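Starvation-induced DNA protecting protein (Mycobacterium smegmatis, PDB 1UVH) probably oxidises iron(II) with hydrogen peroxide and stores it as a ferric mineral inside a hollow twelve-subunit shell, binding DNA and shielding it from oxidative damage. Local coordinates at residues G44-G49 with D100-H105; D16-L21 with L75-K80. All blocks are in the same frame, centred on the assembly; numbering follows the deposited sequence.

Interaction 1. Residues G44-G49 with D100-H105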
loop_
_atom_site.group_PDB
_atom_site.type_symbol
_atom_site.label_atom_id
_atom_site.label_comp_id
_atom_site.label_asym_id
_atom_site.label_seq_id
_atom_site.Cartn_x
_atom_site.Cartn_y
_atom_site.Cartn_z
ATOM N N GLY A 44 23.741 25.403 3.985
ATOM C CA GLY A 44 25.109 24.955 3.835
ATOM C C GLY A 44 25.199 23.786 2.890
ATOM O O GLY A 44 24.235 23.422 2.243
ATOM N N PRO A 45 26.370 23.183 2.796
ATOM C CA PRO A 45 26.587 22.140 1.804
ATOM C C PRO A 45 26.284 20.767 2.413
ATOM O O PRO A 45 26.997 19.790 2.163
ATOM C CB PRO A 45 28.063 22.334 1.450
ATOM C CG PRO A 45 28.676 22.850 2.712
ATOM C CD PRO A 45 27.585 23.419 3.594
ATOM N N ASN A 46 25.230 20.712 3.224
ATOM C CA ASN A 46 24.765 19.458 3.827
ATOM C C ASN A 46 23.322 19.603 4.309
ATOM O O ASN A 46 22.811 18.801 5.094
ATOM C CB ASN A 46 25.676 19.067 4.986
ATOM C CG ASN A 46 26.291 20.271 5.645
ATOM O OD1 ASN A 46 26.032 21.424 5.245
ATOM N ND2 ASN A 46 27.133 20.029 6.648
ATOM N N PHE A 47 22.648 20.608 3.771
ATOM C CA PHE A 47 21.413 21.088 4.363
ATOM C C PHE A 47 20.314 20.065 4.205
ATOM O O PHE A 47 19.590 19.793 5.172
ATOM C CB PHE A 47 21.045 22.481 3.828
ATOM C CG PHE A 47 19.862 22.513 2.954
ATOM C CD1 PHE A 47 19.964 22.149 1.641
ATOM C CD2 PHE A 47 18.658 22.968 3.426
ATOM C CE1 PHE A 47 18.861 22.206 0.819
ATOM C CE2 PHE A 47 17.550 23.033 2.617
ATOM C CZ PHE A 47 17.641 22.648 1.317
ATOM N N ILE A 48 20.230 19.453 3.021
ATOM C CA ILE A 48 19.185 18.468 2.771
ATOM C C ILE A 48 19.319 17.247 3.659
ATOM O O ILE A 48 18.337 16.737 4.126
ATOM C CB ILE A 48 19.108 18.065 1.325
ATOM C CG1 ILE A 48 17.740 17.422 1.050
ATOM C CG2 ILE A 48 20.242 17.107 0.969
ATOM C CD1 ILE A 48 16.564 18.407 0.902
ATOM N N GLY A 49 20.541 16.818 3.921
ATOM C CA GLY A 49 20.780 15.734 4.843
ATOM C C GLY A 49 20.025 15.900 6.136
ATOM O O GLY A 49 19.340 15.000 6.600
ATOM N N ASP A 100 20.902 30.100 9.278
ATOM C CA ASP A 100 22.232 29.750 9.796
ATOM C C ASP A 100 22.674 28.317 9.406
ATOM O O ASP A 100 21.834 27.463 9.105
ATOM C CB ASP A 100 22.264 29.895 11.325
ATOM C CG ASP A 100 23.605 30.355 11.836
ATOM O OD1 ASP A 100 24.613 29.723 11.458
ATOM O OD2 ASP A 100 23.744 31.333 12.617
ATOM N N THR A 101 23.987 28.058 9.428
ATOM C CA THR A 101 24.524 26.786 8.968
ATOM C C THR A 101 23.993 25.638 9.812
ATOM O O THR A 101 23.535 25.824 10.935
ATOM C CB THR A 101 26.098 26.745 8.963
ATOM O OG1 THR A 101 26.602 26.893 10.293
ATOM C CG2 THR A 101 26.722 27.899 8.185
ATOM N N VAL A 102 24.064 24.448 9.224
ATOM C CA VAL A 102 23.838 23.182 9.925
ATOM C C VAL A 102 24.571 23.170 11.253
ATOM O O VAL A 102 24.002 22.857 12.305
ATOM C CB VAL A 102 24.424 21.986 9.111
ATOM C CG1 VAL A 102 24.419 20.708 9.940
ATOM C CG2 VAL A 102 23.693 21.793 7.824
ATOM N N GLN A 103 25.853 23.510 11.151
ATOM C CA GLN A 103 26.818 23.286 12.206
ATOM C C GLN A 103 26.340 24.076 13.428
ATOM O O GLN A 103 26.197 23.547 14.534
ATOM C CB GLN A 103 28.231 23.695 11.751
ATOM C CG GLN A 103 28.426 24.072 10.219
ATOM C CD GLN A 103 28.273 22.882 9.204
ATOM O OE1 GLN A 103 28.465 21.701 9.559
ATOM N NE2 GLN A 103 27.932 23.212 7.949
ATOM N N ALA A 104 26.030 25.336 13.198
ATOM C CA ALA A 104 25.453 26.171 14.223
ATOM C C ALA A 104 24.246 25.490 14.831
ATOM O O ALA A 104 24.180 25.271 16.050
ATOM C CB ALA A 104 25.028 27.492 13.613
ATOM N N HIS A 105 23.294 25.156 13.962
ATOM C CA HIS A 105 21.957 24.719 14.375
ATOM C C HIS A 105 21.942 23.430 15.188
ATOM O O HIS A 105 21.161 23.276 16.116
ATOM C CB HIS A 105 21.092 24.536 13.141
ATOM C CG HIS A 105 20.394 25.777 12.723
ATOM N ND1 HIS A 105 19.628 26.512 13.591
ATOM C CD2 HIS A 105 20.328 26.406 11.528
ATOM C CE1 HIS A 105 19.130 27.557 12.952
ATOM N NE2 HIS A 105 19.532 27.512 11.693
#
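Pro45 and Gln103 make the first touch of the 44-49 turn on the start of helix 102-129, a loose one with Pro45 CD 4.4 Å from Gln103 NE2. Gly44, just before, takes the turn at backbone angles suited to glycine (phi 125°) and its backbone bonds to a second subunit. Pro45 O accepts a hydrogen bond from Asn46 ND2 of that second subunit. Asn46 and Val102 then carry much of the contact. Asn46 OD1 rests on a methyl of Val102, 3.5 Å from CG2, while Asn46 ND2 lies 3.5 Å from Gln103 NE2, with OE1 hardly farther, the amide planes 27° apart and no hydrogen bond between them. The bond that ND2 does make goes to Pro45 O of a third subunit. Given and received in turn, these bonds fit a ring of three subunits. Asn46 sits at the N-cap of helix 47-75, yet its side chain caps nothing. Val102 presents CG2 to the turn because CG2 stands anti to its own carbonyl carbon, with CG1 anti to the backbone N (chi1 170°). That same methyl reaches the backbone of Phe47, 4.2 Å from CA. The Phe47 ring leads away from this contact, to His51 and to His155 and Phe151 of the second subunit. On the other segment Thr101 is the N-cap, its OG1 weakly accepting from Ala104 N at 3.3 Å. Backbone bonds of Asp100 with Asn41 and of Val102 with Val43, in a tiny parallel strand pair, set the two helix starts side by side. Together they close one end of a ferritin-like four-helix bundle, where the hairpin between helices 13-41 and 47-75 meets the long crossover that delivers helix 102-129.

Interaction 2. Residues D16-L21 with L75-K80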
loop_
_atom_site.group_PDB
_atom_site.type_symbol
_atom_site.label_atom_id
_atom_site.label_comp_id
_atom_site.label_asym_id
_atom_site.label_seq_id
_atom_site.Cartn_x
_atom_site.Cartn_y
_atom_site.Cartn_z
ATOM N N ASP A 16 -0.180 14.743 40.655
ATOM C CA ASP A 16 1.248 15.035 40.726
ATOM C C ASP A 16 1.872 14.835 39.365
ATOM O O ASP A 16 2.560 15.729 38.867
ATOM C CB ASP A 16 1.980 14.135 41.727
ATOM C CG ASP A 16 1.434 14.235 43.155
ATOM O OD1 ASP A 16 1.098 13.163 43.723
ATOM O OD2 ASP A 16 1.337 15.319 43.790
ATOM N N VAL A 17 1.622 13.651 38.786
ATOM C CA VAL A 17 2.157 13.260 37.459
ATOM C C VAL A 17 1.597 14.074 36.291
ATOM O O VAL A 17 2.336 14.481 35.419
ATOM C CB VAL A 17 2.018 11.740 37.177
ATOM C CG1 VAL A 17 0.712 11.211 37.608
ATOM C CG2 VAL A 17 2.208 11.424 35.699
ATOM N N ALA A 18 0.304 14.331 36.297
ATOM C CA ALA A 18 -0.300 15.275 35.371
ATOM C C ALA A 18 0.359 16.652 35.274
ATOM O O ALA A 18 -0.014 17.443 34.408
ATOM C CB ALA A 18 -1.749 15.471 35.731
ATOM N N ASP A 19 1.272 17.014 36.168
ATOM C CA ASP A 19 1.999 18.251 35.918
ATOM C C ASP A 19 3.399 17.953 35.452
ATOM O O ASP A 19 3.984 18.732 34.713
ATOM C CB ASP A 19 1.902 19.255 37.075
ATOM C CG ASP A 19 1.077 20.505 36.672
ATOM O OD1 ASP A 19 -0.111 20.644 37.110
ATOM O OD2 ASP A 19 1.532 21.362 35.857
ATOM N N LEU A 20 3.912 16.792 35.817
ATOM C CA LEU A 20 5.124 16.289 35.181
ATOM C C LEU A 20 5.015 16.206 33.667
ATOM O O LEU A 20 5.924 16.635 32.936
ATOM C CB LEU A 20 5.432 14.910 35.708
ATOM C CG LEU A 20 5.984 14.986 37.109
ATOM C CD1 LEU A 20 6.027 13.607 37.691
ATOM C CD2 LEU A 20 7.353 15.601 37.076
ATOM N N LEU A 21 3.891 15.636 33.229
ATOM C CA LEU A 21 3.559 15.461 31.824
ATOM C C LEU A 21 3.277 16.771 31.208
ATOM O O LEU A 21 3.815 17.065 30.166
ATOM C CB LEU A 21 2.325 14.594 31.653
ATOM C CG LEU A 21 2.477 13.179 32.206
ATOM C CD1 LEU A 21 1.207 12.432 31.939
ATOM C CD2 LEU A 21 3.659 12.455 31.634
ATOM N N LEU A 75 -5.356 10.750 33.100
ATOM C CA LEU A 75 -5.173 10.955 34.519
ATOM C C LEU A 75 -6.261 11.823 35.202
ATOM O O LEU A 75 -6.440 11.725 36.428
ATOM C CB LEU A 75 -3.846 11.634 34.726
ATOM C CG LEU A 75 -2.625 10.804 34.377
ATOM C CD1 LEU A 75 -1.406 11.740 34.317
ATOM C CD2 LEU A 75 -2.436 9.657 35.386
ATOM N N GLY A 76 -6.960 12.664 34.427
ATOM C CA GLY A 76 -8.077 13.459 34.904
ATOM C C GLY A 76 -7.913 14.906 34.498
ATOM O O GLY A 76 -8.800 15.476 33.865
ATOM N N LYS A 77 -6.779 15.500 34.862
ATOM C CA LYS A 77 -6.491 16.882 34.515
ATOM C C LYS A 77 -6.640 17.179 33.003
ATOM O O LYS A 77 -6.696 16.265 32.173
ATOM C CB LYS A 77 -5.084 17.280 35.012
ATOM C CG LYS A 77 -5.060 17.887 36.449
ATOM C CD LYS A 77 -3.710 18.564 36.799
ATOM C CE LYS A 77 -3.894 20.010 37.227
ATOM N NZ LYS A 77 -4.216 20.936 36.104
ATOM N N SER A 78 -6.719 18.478 32.695
ATOM C CA SER A 78 -6.752 18.991 31.341
ATOM C C SER A 78 -5.353 19.418 30.904
ATOM O O SER A 78 -4.627 20.080 31.634
ATOM C CB SER A 78 -7.714 20.176 31.231
ATOM O OG SER A 78 -7.258 21.159 30.302
ATOM N N PRO A 79 -4.963 18.988 29.716
ATOM C CA PRO A 79 -3.694 19.381 29.103
ATOM C C PRO A 79 -3.747 20.692 28.387
ATOM O O PRO A 79 -4.782 21.030 27.832
ATOM C CB PRO A 79 -3.475 18.282 28.067
ATOM C CG PRO A 79 -4.820 17.937 27.659
ATOM C CD PRO A 79 -5.660 18.003 28.881
ATOM N N LYS A 80 -2.622 21.380 28.330
ATOM C CA LYS A 80 -2.624 22.770 27.912
ATOM C C LYS A 80 -1.572 22.899 26.789
ATOM O O LYS A 80 -0.380 22.640 26.991
ATOM C CB LYS A 80 -2.462 23.704 29.161
ATOM C CG LYS A 80 -3.206 23.130 30.457
ATOM C CD LYS A 80 -3.816 24.143 31.488
ATOM C CE LYS A 80 -2.988 24.342 32.810
ATOM N NZ LYS A 80 -2.533 25.795 33.020
#
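With CG anti to its carbonyl carbon (chi1 -67°), Leu75 pushes its CD1 methyl into helix 13-41, reaching Leu21 CD1 at 3.6 Å and the backbone of Ala18 at 3.7 Å from its N. Val17 meets it with CG1 and CG2, each 3.9 Å from Leu75 CD1, and both Val17 and Leu21 cross the leucine at about a right angle. Next to this patch the aliphatic chain of Lys77 runs over the Ala18 methyl, with CD 3.8 Å from CB. Farther along, its CE passes Asp19 OD1, but NZ stays 4.2 Å from that oxygen, near enough for attraction and beyond a salt bridge. Leu75 closes helix 47-75 and Gly76 leaves it with positive phi (130°), turning the chain into the crossover that carries the short helix 83-89, a hallmark of Dps proteins within the ferritin-like fold. Behind the first shell, Leu127 of helix 102-129 and Ser134 of helix 132-153 back Val17, while Leu21 touches Leu138 of that last helix and Ile72, one turn before Leu75. Lys80 N bonds to Gln22 OE1, tying the loop to helix 13-41, and Ser78 OG is hydrogen-bonded to Glu98 and Asn41 of a neighbouring subunit.

How the interactions relate
The contacts sit at opposite ends of the same bundle, their centres about 37 Å apart and their nearest atoms about 23 Å. Both involve helix 47-75: interaction 1 at its start, interaction 2 at its close, and the crossover leaving interaction 2 returns to the bundle at interaction 1. Interaction 2 is the more buried, with the methyls of branched side chains packed among all four long helices and, at its margin, a lysine and an aspartate short of a salt bridge. Interaction 1 is only partly buried and more polar, since amides meet where three subunits come together. Neither has a hydrogen bond between its segments; interaction 1 borders two neighbouring subunits and interaction 2 one.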